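Local coordinates for protein putative hydroxymethylglutaryl-CoA synthase (Streptococcus mutans, PDB 3SQZ) that probably makes hydroxymethylglutaryl-CoA by condensing acetyl-CoA with acetoacetyl-CoA, and binds coenzyme A within a thiolase fold, at residues 40-45 against 200-205; 106-111 against 136-141; 167-172 against 192-197. One frame throughout, in Å; residues are numbered along the deposited sequence.

Contact 1: residues 40-45 against 200-205; sequences DKIGFT and PRILIL
Three N-H groups of R201 converge on one buried carboxylate, that of D40. The guanidinium comes side-on: NE gives its hydrogen to OD1 (2.9 Å), and NH2 forms the salt bridge to OD2, also 2.9 Å and almost straight at 171°. Both meet the oxygens on their syn side and somewhat out of the carboxylate plane, while the two flat groups are turned only 16° from coplanar. The backbone N of R201 then takes the anti lone pair of OD1 over 2.9 Å, so this oxygen is held twice and the carboxylate can hardly rotate. Aspartate suits the place because its short side chain, CG beside the carbonyl carbon (chi1 -175°), brings both oxygens to the turn at P200 and R201. The bend of R201 at CG-CD brings the guanidinium edge-on alongside this acid.

This turn is where the chain leaves strand 188-198 and steps across to the other side of strand 37-45, into strand 203-213; there I202 and L203 both face I39 in a classic beta bulge, within the mixed sheet of a thiolase fold.

K41 runs alongside R201 and points the same way, its CD 3.8 Å from NH2. Although NZ and NH2 are only 4.0 Å apart, a shared water accepts a hydrogen from each, and the lysine has its own salt bridge to D101; together these would be expected to ease the repulsion. Next to the polar pair, I202 points toward strand 37-45. Its CG1 packs 3.4 Å from D40 O, a buried carbonyl oxygen with no hydrogen-bonding partner, and its CD1 meets I42 CG1 at 4.0 Å, the two chains crossing nearly at right angles. Branched isoleucines fill this apolar layer, which L321 and L324 of helix 315-326 cover.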
ATOM      1  N   ASP A  40       0.268   1.606 -15.911  1.00 10.26           N
ATOM      2  CA  ASP A  40      -0.731   2.163 -16.808  1.00 10.76           C
ATOM      3  C   ASP A  40      -1.916   2.743 -16.046  1.00  9.94           C
ATOM      4  O   ASP A  40      -2.454   3.779 -16.435  1.00 11.22           O
ATOM      5  CB  ASP A  40      -1.216   1.068 -17.754  1.00 11.44           C
ATOM      6  CG  ASP A  40      -2.172   1.577 -18.800  1.00 12.04           C
ATOM      7  OD1 ASP A  40      -1.810   2.516 -19.546  1.00 12.00           O
ATOM      8  OD2 ASP A  40      -3.287   1.029 -18.886  1.00 12.99           O
ATOM      9  N   LYS A  41      -2.336   2.043 -14.995  1.00 10.27           N
ATOM     10  CA  LYS A  41      -3.466   2.460 -14.172  1.00 10.55           C
ATOM     11  C   LYS A  41      -3.194   2.083 -12.727  1.00 10.16           C
ATOM     12  O   LYS A  41      -2.518   1.082 -12.462  1.00 10.39           O
ATOM     13  CB  LYS A  41      -4.778   1.831 -14.662  1.00 12.99           C
ATOM     14  CG  LYS A  41      -5.235   2.401 -16.014  1.00 15.07           C
ATOM     15  CD  LYS A  41      -6.584   1.869 -16.479  1.00 15.45           C
ATOM     16  CE  LYS A  41      -6.483   0.413 -16.915  1.00 15.52           C
ATOM     17  NZ  LYS A  41      -7.693  -0.035 -17.689  1.00 14.58           N
ATOM     18  N   ILE A  42      -3.714   2.895 -11.806  1.00  9.98           N
ATOM     19  CA  ILE A  42      -3.642   2.646 -10.373  1.00  9.82           C
ATOM     20  C   ILE A  42      -5.046   2.710  -9.785  1.00  9.95           C
ATOM     21  O   ILE A  42      -5.756   3.699  -9.984  1.00 11.22           O
ATOM     22  CB  ILE A  42      -2.757   3.683  -9.639  1.00 10.21           C
ATOM     23  CG1 ILE A  42      -1.355   3.757 -10.247  1.00 11.19           C
ATOM     24  CG2 ILE A  42      -2.687   3.364  -8.160  1.00 11.14           C
ATOM     25  CD1 ILE A  42      -0.517   4.921  -9.742  1.00 12.89           C
ATOM     26  N   GLY A  43      -5.442   1.648  -9.087  1.00  9.31           N
ATOM     27  CA  GLY A  43      -6.705   1.617  -8.378  1.00  9.79           C
ATOM     28  C   GLY A  43      -6.452   1.578  -6.886  1.00  9.21           C
ATOM     29  O   GLY A  43      -5.402   1.098  -6.438  1.00  9.35           O
ATOM     30  N   PHE A  44      -7.404   2.088  -6.114  1.00  9.43           N
ATOM     31  CA  PHE A  44      -7.303   2.032  -4.667  1.00 10.10           C
ATOM     32  C   PHE A  44      -8.657   1.776  -4.048  1.00  9.74           C
ATOM     33  O   PHE A  44      -9.644   2.401  -4.429  1.00 10.60           O
ATOM     34  CB  PHE A  44      -6.738   3.333  -4.082  1.00 10.25           C
ATOM     35  CG  PHE A  44      -6.658   3.315  -2.582  1.00 10.31           C
ATOM     36  CD1 PHE A  44      -5.764   2.465  -1.945  1.00 10.60           C
ATOM     37  CD2 PHE A  44      -7.492   4.108  -1.806  1.00 10.87           C
ATOM     38  CE1 PHE A  44      -5.694   2.415  -0.565  1.00 11.35           C
ATOM     39  CE2 PHE A  44      -7.422   4.063  -0.426  1.00 11.51           C
ATOM     40  CZ  PHE A  44      -6.525   3.216   0.197  1.00 11.29           C
ATOM     41  N   THR A  45      -8.701   0.872  -3.084  1.00  9.61           N
ATOM     42  CA  THR A  45      -9.897   0.596  -2.283  0.63 10.58           C
ATOM     43  C   THR A  45      -9.495   0.585  -0.808  1.00 10.97           C
ATOM     44  O   THR A  45      -8.474  -0.007  -0.469  1.00 12.46           O
ATOM     45  CB  THR A  45     -10.542  -0.783  -2.660  0.63 11.97           C
ATOM     46  OG1 THR A  45     -11.020  -0.743  -4.013  0.63 12.21           O
ATOM     47  CG2 THR A  45     -11.705  -1.153  -1.732  0.63 13.11           C
ATOM     48  N   PRO A 200       2.759   2.513 -21.010  1.00 12.30           N
ATOM     49  CA  PRO A 200       1.880   2.849 -19.889  1.00 11.92           C
ATOM     50  C   PRO A 200       1.438   4.307 -19.925  1.00 11.79           C
ATOM     51  O   PRO A 200       2.165   5.186 -20.397  1.00 12.44           O
ATOM     52  CB  PRO A 200       2.782   2.629 -18.680  1.00 12.51           C
ATOM     53  CG  PRO A 200       4.141   2.926 -19.196  1.00 12.67           C
ATOM     54  CD  PRO A 200       4.160   2.356 -20.578  1.00 12.92           C
ATOM     55  N   ARG A 201       0.261   4.566 -19.369  1.00 10.82           N
ATOM     56  CA  ARG A 201      -0.300   5.909 -19.380  1.00 11.01           C
ATOM     57  C   ARG A 201       0.044   6.760 -18.160  1.00 10.23           C
ATOM     58  O   ARG A 201      -0.238   7.954 -18.170  1.00 11.52           O
ATOM     59  CB  ARG A 201      -1.809   5.850 -19.617  1.00 11.73           C
ATOM     60  CG  ARG A 201      -2.138   5.525 -21.061  1.00 12.65           C
ATOM     61  CD  ARG A 201      -3.602   5.263 -21.297  1.00 13.54           C
ATOM     62  NE  ARG A 201      -4.019   4.025 -20.653  1.00 14.07           N
ATOM     63  CZ  ARG A 201      -5.253   3.540 -20.701  1.00 15.13           C
ATOM     64  NH1 ARG A 201      -6.205   4.196 -21.357  1.00 16.23           N
ATOM     65  NH2 ARG A 201      -5.532   2.401 -20.088  1.00 16.01           N
ATOM     66  N   ILE A 202       0.657   6.173 -17.133  1.00 10.18           N
ATOM     67  CA  ILE A 202       1.016   6.948 -15.947  1.00  9.90           C
ATOM     68  C   ILE A 202       2.522   7.072 -15.730  1.00  9.85           C
ATOM     69  O   ILE A 202       3.059   8.181 -15.776  1.00 10.51           O
ATOM     70  CB  ILE A 202       0.341   6.428 -14.655  1.00 10.30           C
ATOM     71  CG1 ILE A 202      -1.183   6.466 -14.797  1.00 10.26           C
ATOM     72  CG2 ILE A 202       0.800   7.246 -13.448  1.00 10.99           C
ATOM     73  CD1 ILE A 202      -1.918   5.862 -13.615  1.00 11.44           C
ATOM     74  N   LEU A 203       3.206   5.948 -15.505  1.00 10.13           N
ATOM     75  CA  LEU A 203       4.594   5.998 -15.069  1.00 10.51           C
ATOM     76  C   LEU A 203       5.429   4.944 -15.780  1.00 10.42           C
ATOM     77  O   LEU A 203       5.194   3.743 -15.621  1.00 11.51           O
ATOM     78  CB  LEU A 203       4.698   5.791 -13.551  1.00 11.15           C
ATOM     79  CG  LEU A 203       6.039   6.146 -12.900  1.00 11.70           C
ATOM     80  CD1 LEU A 203       6.213   7.658 -12.804  1.00 12.01           C
ATOM     81  CD2 LEU A 203       6.182   5.492 -11.524  1.00 13.00           C
ATOM     82  N   ILE A 204       6.420   5.393 -16.537  1.00 10.75           N
ATOM     83  CA  ILE A 204       7.400   4.486 -17.116  1.00 11.93           C
ATOM     84  C   ILE A 204       8.373   4.063 -16.027  1.00 11.88           C
ATOM     85  O   ILE A 204       8.925   4.910 -15.320  1.00 13.05           O
ATOM     86  CB  ILE A 204       8.186   5.190 -18.232  1.00 13.42           C
ATOM     87  CG1 ILE A 204       7.240   5.594 -19.363  1.00 14.90           C
ATOM     88  CG2 ILE A 204       9.293   4.292 -18.764  1.00 14.36           C
ATOM     89  CD1 ILE A 204       7.764   6.718 -20.228  1.00 17.24           C
ATOM     90  N   LEU A 205       8.580   2.757 -15.883  1.00 12.14           N
ATOM     91  CA  LEU A 205       9.502   2.239 -14.878  1.00 13.05           C
ATOM     92  C   LEU A 205      10.877   2.034 -15.489  1.00 14.43           C
ATOM     93  O   LEU A 205      11.006   1.566 -16.620  1.00 16.45           O
ATOM     94  CB  LEU A 205       8.988   0.917 -14.314  1.00 13.40           C
ATOM     95  CG  LEU A 205       7.697   1.005 -13.504  1.00 13.99           C
ATOM     96  CD1 LEU A 205       7.178  -0.384 -13.170  1.00 14.91           C
ATOM     97  CD2 LEU A 205       7.922   1.816 -12.243  1.00 15.21           C
TER
HETATM   98  O   HOH W   1      -8.132   1.233 -20.249  1.00 21.05           O

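Contact 2: residues 106-111 against 136-141; sequences DMVILA and ARSFEM
M107 lies across the side chain of R137, and each of its atoms finds a neighbour. CB sits 4.0 Å from R137 O; CG packs on R137 CG at 3.8 Å. At SD the neighbours become polar and aromatic: R137 NH1 points at the sulfur in the guanidinium plane, a weak hydrogen bond of 3.6 Å, and F139 CE2 lies 3.8 Å away, the sulfur beside the ring edge in a Met-aromatic contact. The chain then bends (chi3 65°), taking CE to V167 of the adjoining strand. A long, flexible, polarisable thioether is well suited to such mixed company.

The strands are parallel, the first and last of a beta-alpha-beta unit whose helix 122-129 covers V108 and L110. Strand 137-141, at the edge of the sheet, leads toward C145, the predicted acyl-thioester residue. Five backbone bonds join the pair, alternating sides from R137 N to D106 O through to M141 N to L110 O (2.8 Å).

F139 CG lies between its backbone N and carbonyl carbon (chi1 62°), which sets the ring alongside I109, CZ on CG1 at 3.7 Å. I109 CG2 in turn touches M141 CG at 3.9 Å. On the other face E140 lays its CG 3.3 Å from L110 O, while OE1 accepts from G122 N at the start of helix 122-129.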
ATOM      1  N   ASP A 106      -1.827 -11.931 -17.848  1.00 10.90           N
ATOM      2  CA  ASP A 106      -1.432 -13.331 -17.691  1.00 10.81           C
ATOM      3  C   ASP A 106      -0.581 -13.571 -16.448  1.00 10.02           C
ATOM      4  O   ASP A 106       0.009 -14.643 -16.293  1.00 10.19           O
ATOM      5  CB  ASP A 106      -0.781 -13.909 -18.959  1.00 12.06           C
ATOM      6  CG  ASP A 106       0.574 -13.326 -19.243  1.00 13.06           C
ATOM      7  OD1 ASP A 106       0.946 -12.320 -18.611  1.00 13.10           O
ATOM      8  OD2 ASP A 106       1.277 -13.888 -20.110  1.00 15.07           O
ATOM      9  N   MET A 107      -0.574 -12.601 -15.538  1.00  9.89           N
ATOM     10  CA  MET A 107       0.066 -12.785 -14.247  1.00  9.89           C
ATOM     11  C   MET A 107      -0.634 -11.887 -13.238  1.00  9.23           C
ATOM     12  O   MET A 107      -0.865 -10.697 -13.507  1.00  9.73           O
ATOM     13  CB  MET A 107       1.572 -12.497 -14.313  1.00 10.85           C
ATOM     14  CG  MET A 107       2.261 -12.641 -12.975  1.00 10.82           C
ATOM     15  SD  MET A 107       4.043 -12.979 -13.023  1.00 11.08           S
ATOM     16  CE  MET A 107       4.655 -11.471 -13.763  1.00 11.08           C
ATOM     17  N   VAL A 108      -0.988 -12.461 -12.092  1.00  9.22           N
ATOM     18  CA  VAL A 108      -1.632 -11.742 -11.000  1.00  9.50           C
ATOM     19  C   VAL A 108      -0.786 -11.992  -9.760  1.00  9.21           C
ATOM     20  O   VAL A 108      -0.591 -13.150  -9.361  1.00  9.80           O
ATOM     21  CB  VAL A 108      -3.059 -12.270 -10.760  1.00 10.17           C
ATOM     22  CG1 VAL A 108      -3.715 -11.525  -9.596  1.00 10.79           C
ATOM     23  CG2 VAL A 108      -3.916 -12.155 -12.027  1.00 11.36           C
ATOM     24  N   ILE A 109      -0.252 -10.927  -9.172  1.00  9.10           N
ATOM     25  CA  ILE A 109       0.615 -11.047  -8.008  1.00  8.64           C
ATOM     26  C   ILE A 109      -0.013 -10.291  -6.847  1.00  8.62           C
ATOM     27  O   ILE A 109      -0.302  -9.090  -6.964  1.00  9.87           O
ATOM     28  CB  ILE A 109       2.025 -10.467  -8.246  1.00  9.56           C
ATOM     29  CG1 ILE A 109       2.636 -11.025  -9.540  1.00 10.45           C
ATOM     30  CG2 ILE A 109       2.913 -10.745  -7.043  1.00 10.10           C
ATOM     31  CD1 ILE A 109       3.990 -10.414  -9.891  1.00 11.12           C
ATOM     32  N   LEU A 110      -0.208 -10.975  -5.724  1.00  8.40           N
ATOM     33  CA  LEU A 110      -0.673 -10.342  -4.497  1.00  8.59           C
ATOM     34  C   LEU A 110       0.493 -10.183  -3.536  1.00  8.47           C
ATOM     35  O   LEU A 110       1.053 -11.182  -3.075  1.00  9.89           O
ATOM     36  CB  LEU A 110      -1.762 -11.192  -3.845  1.00  9.68           C
ATOM     37  CG  LEU A 110      -2.201 -10.724  -2.450  1.00 10.07           C
ATOM     38  CD1 LEU A 110      -2.786  -9.316  -2.461  1.00 10.22           C
ATOM     39  CD2 LEU A 110      -3.183 -11.723  -1.846  1.00 10.85           C
ATOM     40  N   ALA A 111       0.864  -8.937  -3.265  1.00  8.45           N
ATOM     41  CA  ALA A 111       1.827  -8.606  -2.221  1.00  8.44           C
ATOM     42  C   ALA A 111       1.051  -8.332  -0.939  1.00  8.51           C
ATOM     43  O   ALA A 111       0.124  -7.516  -0.941  1.00  9.35           O
ATOM     44  CB  ALA A 111       2.630  -7.382  -2.632  1.00  9.13           C
ATOM     45  N   ALA A 136      -3.133 -17.733 -16.869  1.00 10.54           N
ATOM     46  CA  ALA A 136      -2.347 -16.769 -16.106  1.00 10.86           C
ATOM     47  C   ALA A 136      -1.684 -17.497 -14.956  1.00 10.20           C
ATOM     48  O   ALA A 136      -2.221 -18.493 -14.463  1.00 10.44           O
ATOM     49  CB  ALA A 136      -3.253 -15.680 -15.537  1.00 11.32           C
ATOM     50  N   ARG A 137      -0.538 -16.995 -14.510  1.00  9.82           N
ATOM     51  CA  ARG A 137      -0.001 -17.453 -13.233  1.00 10.50           C
ATOM     52  C   ARG A 137      -0.422 -16.491 -12.130  1.00  9.84           C
ATOM     53  O   ARG A 137      -0.467 -15.273 -12.330  1.00 11.29           O
ATOM     54  CB  ARG A 137       1.520 -17.651 -13.260  1.00 12.90           C
ATOM     55  CG  ARG A 137       2.349 -16.391 -13.347  1.00 12.49           C
ATOM     56  CD  ARG A 137       3.859 -16.683 -13.151  1.00 12.34           C
ATOM     57  NE  ARG A 137       4.484 -17.386 -14.275  1.00 12.34           N
ATOM     58  CZ  ARG A 137       4.982 -16.792 -15.354  1.00 13.47           C
ATOM     59  NH1 ARG A 137       4.914 -15.470 -15.495  1.00 14.02           N
ATOM     60  NH2 ARG A 137       5.541 -17.527 -16.308  1.00 14.42           N
ATOM     61  N   SER A 138      -0.731 -17.046 -10.967  1.00  9.45           N
ATOM     62  CA  SER A 138      -1.205 -16.261  -9.834  1.00  9.61           C
ATOM     63  C   SER A 138      -0.455 -16.732  -8.599  1.00  9.64           C
ATOM     64  O   SER A 138      -0.334 -17.945  -8.362  1.00 10.93           O
ATOM     65  CB  SER A 138      -2.696 -16.502  -9.630  1.00 10.87           C
ATOM     66  OG  SER A 138      -3.448 -16.151 -10.776  1.00 11.11           O
ATOM     67  N   PHE A 139       0.074 -15.795  -7.817  1.00  9.05           N
ATOM     68  CA  PHE A 139       0.781 -16.157  -6.598  1.00  9.13           C
ATOM     69  C   PHE A 139       0.910 -14.937  -5.689  1.00  8.60           C
ATOM     70  O   PHE A 139       0.588 -13.808  -6.076  1.00  8.82           O
ATOM     71  CB  PHE A 139       2.160 -16.785  -6.917  1.00  9.84           C
ATOM     72  CG  PHE A 139       3.080 -15.855  -7.629  1.00  9.42           C
ATOM     73  CD1 PHE A 139       3.973 -15.073  -6.908  1.00 11.25           C
ATOM     74  CD2 PHE A 139       3.042 -15.735  -9.010  1.00 10.32           C
ATOM     75  CE1 PHE A 139       4.799 -14.179  -7.549  1.00 13.48           C
ATOM     76  CE2 PHE A 139       3.867 -14.833  -9.662  1.00 11.55           C
ATOM     77  CZ  PHE A 139       4.748 -14.059  -8.929  1.00 12.95           C
ATOM     78  N   GLU A 140       1.415 -15.182  -4.490  1.00  9.28           N
ATOM     79  CA  GLU A 140       1.608 -14.173  -3.472  1.00  9.36           C
ATOM     80  C   GLU A 140       3.100 -13.931  -3.270  1.00  8.63           C
ATOM     81  O   GLU A 140       3.908 -14.860  -3.404  1.00  9.64           O
ATOM     82  CB  GLU A 140       1.020 -14.737  -2.190  1.00 11.89           C
ATOM     83  CG  GLU A 140       0.400 -13.804  -1.214  1.00 16.03           C
ATOM     84  CD  GLU A 140      -0.309 -14.551  -0.094  1.00 12.80           C
ATOM     85  OE1 GLU A 140      -1.477 -14.968  -0.242  1.00 14.40           O
ATOM     86  OE2 GLU A 140       0.310 -14.691   0.958  1.00 11.40           O
ATOM     87  N   MET A 141       3.456 -12.691  -2.939  1.00  8.96           N
ATOM     88  CA  MET A 141       4.791 -12.372  -2.448  1.00  8.94           C
ATOM     89  C   MET A 141       4.708 -11.860  -1.023  1.00  8.82           C
ATOM     90  O   MET A 141       3.760 -11.157  -0.658  1.00 10.04           O
ATOM     91  CB  MET A 141       5.461 -11.316  -3.315  1.00  9.56           C
ATOM     92  CG  MET A 141       5.839 -11.779  -4.695  1.00 10.66           C
ATOM     93  SD  MET A 141       6.681 -10.401  -5.498  1.00 12.50           S
ATOM     94  CE  MET A 141       7.222 -11.154  -7.020  1.00 14.33           C
TER

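Contact 3: residues 167-172 against 192-197; sequences VLVLAS and IAMLVK
Two neighbouring interior strands of the mixed sheet in the thiolase fold, 166-175 and 188-198, run antiparallel here, and every residue from V167 to A171 has a partner opposite. V167 with V196, V169 with M194 and A171 with I192 are hydrogen-bonded pairs, each closed by two N-H...O bonds. The middle pair is the straightest example: V169 N reaches M194 O at 2.9 Å with 177° at the hydrogen, and M194 N returns to V169 O at 2.8 Å, both donors lying in the carbonyl planes. The bonds between I192 and A171 are less uniform, for I192 N approaches A171 O tilted 32° from its plane. L168 with L195 and L170 with A193 are the non-hydrogen-bonded pairs between them.

Side chains divide cleanly between the two faces. On one, V169 CG1 meets M194 CE at 4.0 Å; the methionine first rises from the sheet and then bends at its sulfur (chi3 -72°), bringing the methyl back across to the valine. V167 and V196 pack CB to CB at 4.4 Å beside it. Beta-branched valines favour extended backbone and present a low, even surface, on which A151, L152 and A155 of helix 147-161 rest.

On the opposite face L170 CD1 lies on A193 CB at 3.7 Å. Alanine is apt there, being short enough for the leucine to fold over it and for S92 of helix 85-94 to come close. L168 and L195 bring their CD1 methyls against backbone oxygens: L168 CD1 lies by M194 O and also near A193 CB, and L195 CD1 is 3.7 Å from V167 O. Buried interior strands with a helix on each face, 85-94 on one and 147-161 on the other, are typical of the five-layered alpha-beta-alpha-beta-alpha build of the thiolase fold.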
ATOM      1  N   VAL A 167       0.123  -7.253 -16.607  1.00 10.22           N
ATOM      2  CA  VAL A 167       0.265  -7.872 -15.295  1.00  9.88           C
ATOM      3  C   VAL A 167      -0.495  -7.045 -14.274  1.00  9.29           C
ATOM      4  O   VAL A 167      -0.457  -5.814 -14.309  1.00 10.44           O
ATOM      5  CB  VAL A 167       1.754  -7.983 -14.875  1.00 10.18           C
ATOM      6  CG1 VAL A 167       1.882  -8.560 -13.472  1.00 10.46           C
ATOM      7  CG2 VAL A 167       2.523  -8.821 -15.882  1.00 11.17           C
ATOM      8  N   LEU A 168      -1.186  -7.728 -13.369  1.00  9.16           N
ATOM      9  CA  LEU A 168      -1.901  -7.071 -12.292  1.00  9.42           C
ATOM     10  C   LEU A 168      -1.148  -7.296 -10.990  1.00  8.81           C
ATOM     11  O   LEU A 168      -0.951  -8.445 -10.569  1.00  9.47           O
ATOM     12  CB  LEU A 168      -3.302  -7.654 -12.188  1.00  9.58           C
ATOM     13  CG  LEU A 168      -4.176  -7.099 -11.065  1.00 10.11           C
ATOM     14  CD1 LEU A 168      -4.417  -5.602 -11.243  1.00 10.89           C
ATOM     15  CD2 LEU A 168      -5.477  -7.874 -10.994  1.00 11.13           C
ATOM     16  N   VAL A 169      -0.714  -6.201 -10.367  1.00  9.15           N
ATOM     17  CA  VAL A 169      -0.060  -6.233  -9.072  1.00  9.36           C
ATOM     18  C   VAL A 169      -1.009  -5.663  -8.031  1.00  9.17           C
ATOM     19  O   VAL A 169      -1.544  -4.572  -8.211  1.00  9.89           O
ATOM     20  CB  VAL A 169       1.250  -5.411  -9.090  1.00 10.65           C
ATOM     21  CG1 VAL A 169       1.872  -5.314  -7.697  1.00 11.92           C
ATOM     22  CG2 VAL A 169       2.231  -6.022 -10.082  1.00 11.94           C
ATOM     23  N   LEU A 170      -1.233  -6.410  -6.959  1.00  9.29           N
ATOM     24  CA  LEU A 170      -2.074  -5.979  -5.850  1.00  9.03           C
ATOM     25  C   LEU A 170      -1.205  -5.865  -4.615  1.00  9.29           C
ATOM     26  O   LEU A 170      -0.412  -6.760  -4.332  1.00 11.23           O
ATOM     27  CB  LEU A 170      -3.173  -7.003  -5.564  1.00 11.00           C
ATOM     28  CG  LEU A 170      -4.207  -7.367  -6.629  1.00 13.12           C
ATOM     29  CD1 LEU A 170      -4.741  -6.161  -7.378  1.00 12.37           C
ATOM     30  CD2 LEU A 170      -3.700  -8.432  -7.575  1.00 15.44           C
ATOM     31  N   ALA A 171      -1.368  -4.768  -3.883  1.00  9.06           N
ATOM     32  CA  ALA A 171      -0.672  -4.555  -2.618  1.00  8.96           C
ATOM     33  C   ALA A 171      -1.752  -4.281  -1.591  1.00  8.99           C
ATOM     34  O   ALA A 171      -2.280  -3.162  -1.526  1.00 11.08           O
ATOM     35  CB  ALA A 171       0.263  -3.377  -2.728  1.00  9.54           C
ATOM     36  N   SER A 172      -2.099  -5.306  -0.812  1.00  8.88           N
ATOM     37  CA  SER A 172      -3.308  -5.289   0.002  1.00  9.21           C
ATOM     38  C   SER A 172      -2.984  -5.756   1.410  1.00  8.51           C
ATOM     39  O   SER A 172      -2.315  -6.766   1.591  1.00  9.06           O
ATOM     40  CB  SER A 172      -4.346  -6.218  -0.613  1.00  9.18           C
ATOM     41  OG  SER A 172      -5.542  -6.176   0.136  1.00  9.35           O
ATOM     42  N   ILE A 192      -3.860  -1.236  -3.028  1.00  8.64           N
ATOM     43  CA  ILE A 192      -3.508  -0.613  -4.291  1.00  8.76           C
ATOM     44  C   ILE A 192      -3.456  -1.688  -5.373  1.00  8.63           C
ATOM     45  O   ILE A 192      -2.896  -2.766  -5.151  1.00  9.83           O
ATOM     46  CB  ILE A 192      -2.123   0.066  -4.190  1.00  9.67           C
ATOM     47  CG1 ILE A 192      -2.223   1.344  -3.346  1.00 10.14           C
ATOM     48  CG2 ILE A 192      -1.535   0.329  -5.572  1.00 10.76           C
ATOM     49  CD1 ILE A 192      -2.792   2.541  -4.069  1.00 10.63           C
ATOM     50  N   ALA A 193      -4.060  -1.409  -6.521  1.00  8.32           N
ATOM     51  CA  ALA A 193      -3.920  -2.252  -7.710  1.00  8.81           C
ATOM     52  C   ALA A 193      -3.146  -1.470  -8.759  1.00  8.34           C
ATOM     53  O   ALA A 193      -3.430  -0.297  -8.991  1.00  9.32           O
ATOM     54  CB  ALA A 193      -5.285  -2.640  -8.253  1.00  9.45           C
ATOM     55  N   MET A 194      -2.174  -2.114  -9.396  1.00  9.08           N
ATOM     56  CA  MET A 194      -1.410  -1.499 -10.476  1.00 10.07           C
ATOM     57  C   MET A 194      -1.449  -2.407 -11.692  1.00  9.88           C
ATOM     58  O   MET A 194      -1.149  -3.598 -11.589  1.00 11.18           O
ATOM     59  CB  MET A 194       0.033  -1.229 -10.040  1.00 10.58           C
ATOM     60  CG  MET A 194       0.111  -0.143  -8.985  1.00 11.12           C
ATOM     61  SD  MET A 194       1.737   0.129  -8.259  1.00 13.14           S
ATOM     62  CE  MET A 194       1.888  -1.339  -7.246  1.00 14.04           C
ATOM     63  N   LEU A 195      -1.852  -1.855 -12.827  1.00 10.14           N
ATOM     64  CA  LEU A 195      -1.811  -2.573 -14.085  1.00 10.45           C
ATOM     65  C   LEU A 195      -0.537  -2.191 -14.806  1.00 10.22           C
ATOM     66  O   LEU A 195      -0.304  -1.002 -15.076  1.00 11.15           O
ATOM     67  CB  LEU A 195      -3.026  -2.215 -14.927  1.00 11.82           C
ATOM     68  CG  LEU A 195      -3.122  -2.992 -16.241  1.00 13.92           C
ATOM     69  CD1 LEU A 195      -3.431  -4.472 -15.985  1.00 13.23           C
ATOM     70  CD2 LEU A 195      -4.157  -2.367 -17.147  1.00 16.41           C
ATOM     71  N   VAL A 196       0.284  -3.191 -15.113  1.00 10.39           N
ATOM     72  CA  VAL A 196       1.562  -2.972 -15.767  1.00 10.95           C
ATOM     73  C   VAL A 196       1.486  -3.455 -17.209  1.00 11.22           C
ATOM     74  O   VAL A 196       1.008  -4.562 -17.462  1.00 11.47           O
ATOM     75  CB  VAL A 196       2.688  -3.710 -15.006  1.00 11.69           C
ATOM     76  CG1 VAL A 196       4.026  -3.581 -15.741  1.00 12.39           C
ATOM     77  CG2 VAL A 196       2.780  -3.186 -13.577  1.00 13.21           C
ATOM     78  N   LYS A 197       1.912  -2.610 -18.147  1.00 11.82           N
ATOM     79  CA  LYS A 197       1.915  -2.973 -19.558  1.00 12.53           C
ATOM     80  C   LYS A 197       2.871  -2.079 -20.333  1.00 12.45           C
ATOM     81  O   LYS A 197       3.444  -1.134 -19.792  1.00 12.48           O
ATOM     82  CB  LYS A 197       0.509  -2.892 -20.155  1.00 13.61           C
ATOM     83  CG  LYS A 197      -0.063  -1.487 -20.172  1.00 15.29           C
ATOM     84  CD  LYS A 197      -1.486  -1.458 -20.711  1.00 17.13           C
ATOM     85  CE  LYS A 197      -1.534  -1.710 -22.208  1.00 18.78           C
ATOM     86  NZ  LYS A 197      -0.864  -0.621 -22.976  1.00 19.30           N
TER

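All three contacts belong to one mixed sheet, ordered 137-141, 105-111, 166-175, 188-198, 37-45, 203-213 from its edge inward. Contact 2 joins the first two strands, contact 3 the next two, contact 1 strand 37-45 to the turn entering 203-213. Centres of contacts 1 and 3 lie about 8 Å apart, of 2 and 3 about 9 Å, of 1 and 2, which do not touch, about 17 Å. Along the chain, contact 2 closes before contact 3 opens and contact 1 encloses both, strand 37-45, the earliest, lying between 188-198 and 203-213. Backbone bonds, as A111 to L170, unite the strands, placing the side chain of A171 about 10 Å from those of E113 and H267, predicted catalytic residues.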